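Local atomic coordinates of lysozyme (PDB entry 6H9D), a protein that belongs to the peptidoglycan-cleaving lysozymes and, as the muramidase domain of SpmX, probably serves in bacterial cell morphogenesis and stalk synthesis. Residues Thr121-Asn126 against Tyr130-Leu135; Val85-Asn90 against Ala140-Leu145. All blocks are in the same frame, centred on the assembly; numbering follows the deposited sequence.

Interaction 1: residues Thr121-Asn126 against Tyr130-Leu135; sequences TSAEFN and YVLAPL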
loop_
_atom_site.group_PDB
_atom_site.type_symbol
_atom_site.label_atom_id
_atom_site.label_comp_id
_atom_site.label_asym_id
_atom_site.label_seq_id
_atom_site.Cartn_x
_atom_site.Cartn_y
_atom_site.Cartn_z
ATOM N N THR A 121 -2.814 -11.290 -6.154
ATOM C CA THR A 121 -3.106 -10.725 -7.453
ATOM C C THR A 121 -4.484 -11.173 -7.952
ATOM O O THR A 121 -4.728 -11.132 -9.129
ATOM C CB THR A 121 -2.042 -11.119 -8.477
ATOM O OG1 THR A 121 -2.027 -12.549 -8.487
ATOM C CG2 THR A 121 -0.668 -10.565 -8.155
ATOM N N SER A 122 -5.366 -11.594 -7.049
ATOM C CA SER A 122 -6.657 -12.108 -7.471
ATOM C C SER A 122 -7.769 -11.685 -6.505
ATOM O O SER A 122 -7.532 -11.436 -5.331
ATOM C CB SER A 122 -6.603 -13.619 -7.618
ATOM O OG SER A 122 -6.336 -14.220 -6.367
ATOM N N ALA A 123 -8.999 -11.646 -7.031
ATOM C CA ALA A 123 -10.196 -11.423 -6.225
ATOM C C ALA A 123 -11.200 -12.562 -6.454
ATOM O O ALA A 123 -11.060 -13.338 -7.403
ATOM C CB ALA A 123 -10.800 -10.085 -6.563
ATOM N N GLU A 124 -12.213 -12.616 -5.578
ATOM C CA GLU A 124 -13.199 -13.673 -5.530
ATOM C C GLU A 124 -14.540 -13.145 -6.070
ATOM O O GLU A 124 -15.001 -12.067 -5.710
ATOM C CB GLU A 124 -13.314 -14.164 -4.088
ATOM C CG GLU A 124 -13.900 -15.553 -3.946
ATOM C CD GLU A 124 -13.299 -16.362 -2.808
ATOM O OE1 GLU A 124 -12.052 -16.450 -2.751
ATOM O OE2 GLU A 124 -14.074 -16.903 -1.983
ATOM N N PHE A 125 -15.148 -13.922 -6.963
ATOM C CA PHE A 125 -16.523 -13.698 -7.403
ATOM C C PHE A 125 -17.301 -15.008 -7.258
ATOM O O PHE A 125 -17.028 -16.012 -7.974
ATOM C CB PHE A 125 -16.593 -13.191 -8.841
ATOM C CG PHE A 125 -17.988 -12.851 -9.307
ATOM C CD1 PHE A 125 -18.551 -11.620 -9.029
ATOM C CD2 PHE A 125 -18.740 -13.771 -10.021
ATOM C CE1 PHE A 125 -19.825 -11.306 -9.466
ATOM C CE2 PHE A 125 -20.026 -13.465 -10.441
ATOM C CZ PHE A 125 -20.564 -12.230 -10.172
ATOM N N ASN A 126 -18.211 -15.009 -6.284
ATOM C CA ASN A 126 -19.045 -16.165 -5.971
ATOM C C ASN A 126 -18.188 -17.429 -5.906
ATOM O O ASN A 126 -18.493 -18.438 -6.559
ATOM C CB ASN A 126 -20.158 -16.366 -7.002
ATOM C CG ASN A 126 -21.161 -17.414 -6.570
ATOM O OD1 ASN A 126 -21.433 -17.566 -5.382
ATOM N ND2 ASN A 126 -21.701 -18.149 -7.520
ATOM N N TYR A 130 -10.316 -14.845 -9.720
ATOM C CA TYR A 130 -9.992 -14.110 -10.931
ATOM C C TYR A 130 -8.695 -13.324 -10.713
ATOM O O TYR A 130 -8.532 -12.661 -9.682
ATOM C CB TYR A 130 -11.132 -13.164 -11.303
ATOM C CG TYR A 130 -12.379 -13.855 -11.793
ATOM C CD1 TYR A 130 -13.323 -14.339 -10.904
ATOM C CD2 TYR A 130 -12.599 -14.060 -13.143
ATOM C CE1 TYR A 130 -14.472 -14.974 -11.347
ATOM C CE2 TYR A 130 -13.744 -14.694 -13.603
ATOM C CZ TYR A 130 -14.693 -15.133 -12.702
ATOM O OH TYR A 130 -15.827 -15.749 -13.136
ATOM N N VAL A 131 -7.763 -13.476 -11.639
ATOM C CA VAL A 131 -6.478 -12.739 -11.575
ATOM C C VAL A 131 -6.806 -11.302 -11.951
ATOM O O VAL A 131 -7.594 -11.123 -12.871
ATOM C CB VAL A 131 -5.454 -13.315 -12.559
ATOM C CG1 VAL A 131 -5.837 -12.957 -13.975
ATOM C CG2 VAL A 131 -4.057 -12.813 -12.266
ATOM N N LEU A 132 -6.256 -10.344 -11.210
ATOM C CA LEU A 132 -6.483 -8.920 -11.525
ATOM C C LEU A 132 -5.242 -8.383 -12.240
ATOM O O LEU A 132 -4.191 -8.298 -11.629
ATOM C CB LEU A 132 -6.809 -8.162 -10.244
ATOM C CG LEU A 132 -8.049 -8.640 -9.496
ATOM C CD1 LEU A 132 -8.221 -7.900 -8.188
ATOM C CD2 LEU A 132 -9.286 -8.480 -10.346
ATOM N N ALA A 133 -5.397 -8.031 -13.510
ATOM C CA ALA A 133 -4.293 -7.493 -14.325
ATOM C C ALA A 133 -3.619 -6.333 -13.592
ATOM O O ALA A 133 -2.408 -6.321 -13.516
ATOM C CB ALA A 133 -4.815 -7.083 -15.671
ATOM N N PRO A 134 -4.352 -5.358 -13.022
ATOM C CA PRO A 134 -3.724 -4.276 -12.275
ATOM C C PRO A 134 -2.823 -4.734 -11.119
ATOM O O PRO A 134 -1.871 -4.092 -10.872
ATOM C CB PRO A 134 -4.917 -3.481 -11.743
ATOM C CG PRO A 134 -5.963 -3.713 -12.776
ATOM C CD PRO A 134 -5.787 -5.165 -13.139
ATOM N N LEU A 135 -3.184 -5.816 -10.439
ATOM C CA LEU A 135 -2.382 -6.309 -9.308
ATOM C C LEU A 135 -1.098 -6.951 -9.837
ATOM O O LEU A 135 -0.094 -6.850 -9.174
ATOM C CB LEU A 135 -3.244 -7.243 -8.462
ATOM C CG LEU A 135 -4.404 -6.565 -7.729
ATOM C CD1 LEU A 135 -5.129 -7.539 -6.826
ATOM C CD2 LEU A 135 -3.939 -5.359 -6.936
#

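Interaction 2: residues Val85-Asn90 against Ala140-Leu145; sequences VSFCFN and ASEKSL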
loop_
_atom_site.group_PDB
_atom_site.type_symbol
_atom_site.label_atom_id
_atom_site.label_comp_id
_atom_site.label_asym_id
_atom_site.label_seq_id
_atom_site.Cartn_x
_atom_site.Cartn_y
_atom_site.Cartn_z
ATOM N N VAL A 85 5.454 -1.175 2.648
ATOM C CA VAL A 85 4.401 -0.217 2.987
ATOM C C VAL A 85 3.362 -0.150 1.860
ATOM O O VAL A 85 2.163 -0.156 2.113
ATOM C CB VAL A 85 4.985 1.172 3.284
ATOM C CG1 VAL A 85 3.887 2.217 3.364
ATOM C CG2 VAL A 85 5.792 1.172 4.570
ATOM N N SER A 86 3.830 -0.145 0.608
ATOM C CA SER A 86 2.967 -0.111 -0.546
ATOM C C SER A 86 2.085 -1.357 -0.543
ATOM O O SER A 86 0.856 -1.286 -0.726
ATOM C CB SER A 86 3.757 0.001 -1.840
ATOM O OG SER A 86 2.880 0.001 -2.974
ATOM N N PHE A 87 2.725 -2.492 -0.263
ATOM C CA PHE A 87 2.086 -3.786 -0.309
ATOM C C PHE A 87 1.045 -3.885 0.824
ATOM O O PHE A 87 -0.110 -4.195 0.593
ATOM C CB PHE A 87 3.146 -4.881 -0.200
ATOM C CG PHE A 87 2.582 -6.280 -0.155
ATOM C CD1 PHE A 87 2.061 -6.866 -1.293
ATOM C CD2 PHE A 87 2.568 -6.997 1.027
ATOM C CE1 PHE A 87 1.529 -8.147 -1.246
ATOM C CE2 PHE A 87 2.051 -8.283 1.068
ATOM C CZ PHE A 87 1.527 -8.854 -0.066
ATOM N N CYS A 88 1.472 -3.524 2.030
ATOM C CA CYS A 88 0.632 -3.537 3.213
ATOM C C CYS A 88 -0.543 -2.558 3.072
ATOM O O CYS A 88 -1.651 -2.901 3.428
ATOM C CB CYS A 88 1.444 -3.240 4.463
ATOM S SG CYS A 88 0.402 -3.352 5.946
ATOM N N PHE A 89 -0.312 -1.375 2.481
ATOM C CA PHE A 89 -1.369 -0.423 2.182
ATOM C C PHE A 89 -2.422 -1.056 1.273
ATOM O O PHE A 89 -3.627 -0.860 1.448
ATOM C CB PHE A 89 -0.792 0.849 1.546
ATOM C CG PHE A 89 -1.775 1.964 1.306
ATOM C CD1 PHE A 89 -2.544 2.471 2.341
ATOM C CD2 PHE A 89 -1.925 2.520 0.043
ATOM C CE1 PHE A 89 -3.443 3.501 2.121
ATOM C CE2 PHE A 89 -2.834 3.542 -0.183
ATOM C CZ PHE A 89 -3.572 4.058 0.861
ATOM N N ASN A 90 -1.962 -1.823 0.283
ATOM C CA ASN A 90 -2.831 -2.363 -0.731
ATOM C C ASN A 90 -3.666 -3.517 -0.149
ATOM O O ASN A 90 -4.849 -3.602 -0.426
ATOM C CB ASN A 90 -2.018 -2.810 -1.951
ATOM C CG ASN A 90 -2.869 -3.375 -3.062
ATOM O OD1 ASN A 90 -2.570 -4.445 -3.575
ATOM N ND2 ASN A 90 -3.934 -2.680 -3.413
ATOM N N ALA A 140 4.572 -6.335 -9.718
ATOM C CA ALA A 140 5.856 -6.263 -10.455
ATOM C C ALA A 140 6.644 -5.037 -9.976
ATOM O O ALA A 140 7.820 -5.154 -9.638
ATOM C CB ALA A 140 5.585 -6.240 -11.915
ATOM N N SER A 141 5.972 -3.883 -9.873
ATOM C CA SER A 141 6.597 -2.638 -9.378
ATOM C C SER A 141 7.046 -2.776 -7.916
ATOM O O SER A 141 8.143 -2.340 -7.554
ATOM C CB SER A 141 5.683 -1.451 -9.534
ATOM O OG SER A 141 5.337 -1.243 -10.874
ATOM N N GLU A 142 6.206 -3.373 -7.060
ATOM C CA GLU A 142 6.564 -3.516 -5.633
ATOM C C GLU A 142 7.769 -4.460 -5.488
ATOM O O GLU A 142 8.713 -4.207 -4.729
ATOM C CB GLU A 142 5.349 -3.994 -4.843
ATOM C CG GLU A 142 4.327 -2.882 -4.629
ATOM C CD GLU A 142 2.958 -3.308 -4.120
ATOM O OE1 GLU A 142 2.644 -4.483 -4.250
ATOM O OE2 GLU A 142 2.200 -2.435 -3.654
ATOM N N LYS A 143 7.735 -5.570 -6.218
ATOM C CA LYS A 143 8.786 -6.561 -6.144
ATOM C C LYS A 143 10.104 -5.965 -6.662
ATOM O O LYS A 143 11.157 -6.194 -6.055
ATOM C CB LYS A 143 8.406 -7.810 -6.945
ATOM C CG LYS A 143 7.292 -8.641 -6.328
ATOM C CD LYS A 143 6.692 -9.663 -7.274
ATOM C CE LYS A 143 7.665 -10.758 -7.640
ATOM N NZ LYS A 143 7.033 -11.705 -8.583
ATOM N N SER A 144 10.035 -5.203 -7.756
ATOM C CA SER A 144 11.230 -4.533 -8.319
ATOM C C SER A 144 11.893 -3.661 -7.258
ATOM O O SER A 144 13.083 -3.817 -6.997
ATOM C CB SER A 144 10.930 -3.721 -9.543
ATOM O OG SER A 144 10.712 -4.576 -10.651
ATOM N N LEU A 145 11.106 -2.789 -6.627
ATOM C CA LEU A 145 11.653 -1.900 -5.605
ATOM C C LEU A 145 12.199 -2.728 -4.440
ATOM O O LEU A 145 13.311 -2.488 -3.952
ATOM C CB LEU A 145 10.565 -0.930 -5.123
ATOM C CG LEU A 145 10.996 0.059 -4.033
ATOM C CD1 LEU A 145 12.149 0.940 -4.536
ATOM C CD2 LEU A 145 9.838 0.938 -3.590
#

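Interaction 1: residues Thr121-Asn126 against Tyr130-Leu135
Thr121 and Leu135 meet at the base of this contact, where the chain enters a hairpin on one side and has just left it for helix 133-146 on the other. CB of Leu135 lies 3.6 Å from CA of Thr121, and its CD1 branch runs along the threonine backbone as far as N of Ser122. Thr121 is the buried residue of the contact: its OG1 is hydrogen-bonded back to the carbonyl of Asp118, while its side chain also packs on Ile136 and Arg139. Its own carbonyl O takes the N-H of Leu132, the residue at the N-cap of helix 133-146, in a short, almost straight bond (N to O 2.7 Å, 176° at the hydrogen), and CA-H of Val131 makes a further contact with the same oxygen.

Farther out, Ala123 and Tyr130 form a hydrogen-bonded antiparallel pair. N of Tyr130 gives to O of Ala123 at 2.9 Å, and N of Ala123 returns a more bent bond, 149° at the hydrogen, to O of Tyr130. Ser122 and Val131 make the neighbouring non-hydrogen-bonded pair. CB of Ala123 touches CD1 of Leu132 at 3.8 Å.

The outer end is looser and largely exposed. CE1 of Tyr130 approaches CB of Phe125 at 3.7 Å, but the two rings do not stack: with CG anti to the backbone N (chi1 -176°), the phenylalanine ring leads away from the opposite strand, and the tyrosine meets little more than its first carbon. Backbone bonds thus run from the root to the Ala123-Tyr130 pair; the root adds the packing of Leu135 on Thr121, and beyond the last bond only the Tyr130-Phe125 touch remains. The whole is a two-stranded antiparallel beta hairpin, strands 122-125 and 128-131, projecting from the helical part of a phage-type lysozyme domain.

Interaction 2: residues Val85-Asn90 against Ala140-Leu145
Glu142 reaches across from helix 133-146 and sets its carboxylate against Ser86 and Phe87 of helix 78-91; these three buried residues make the contact. The glutamate chain is extended beyond CG (chi2 167°), which carries the acid over a gap of 7.0 Å between its own CA and that of Phe87. OG of Ser86 donates to OE2 of Glu142 at 2.6 Å, using the anti lone pair, the one turned away from OE1. The serine hydroxyl is brought there by chi1 of 179°, with OG opposite its backbone N.

OE1 comes up to the edge of the Phe87 ring, in its plane, 3.8 Å from CD1, with the ring and carboxylate planes 78° apart. The acid's charge is met from its own helix: Arg139 forms a salt bridge to OE1 and Arg138 one to OE2, and Arg138 also hydrogen-bonds OG of Ser86. With two arginines beside it, the buried carboxylate is probably ionised.

Other elements pack against both residues: Phe87 meets Trp120 edge-to-face, and Ser86 touches Ile14 of helix 8-16 and Phe17. Phe89, on another side of the same helix, packs on Leu61 and Ile64 of helix 50-71.

How the interactions relate
Interaction 2 lies in the buried centre of the helical domain, interaction 1 mostly at its surface, with about 17 Å between their centres. Both draw on helix 133-146: interaction 1 uses its first turn, interaction 2 a later part facing helix 78-91. The chemistry follows the setting. The projecting hairpin is held mainly by main-chain hydrogen bonds, with apolar packing at its root, whereas the two helices are joined through a buried carboxylate and a hydroxyl, with arginines close by. Arg139 touches both places, packing on Thr121 and pairing with Glu142. The contacts also meet directly, where CD2 of Leu135 packs 3.7 Å from OD1 of Asn90.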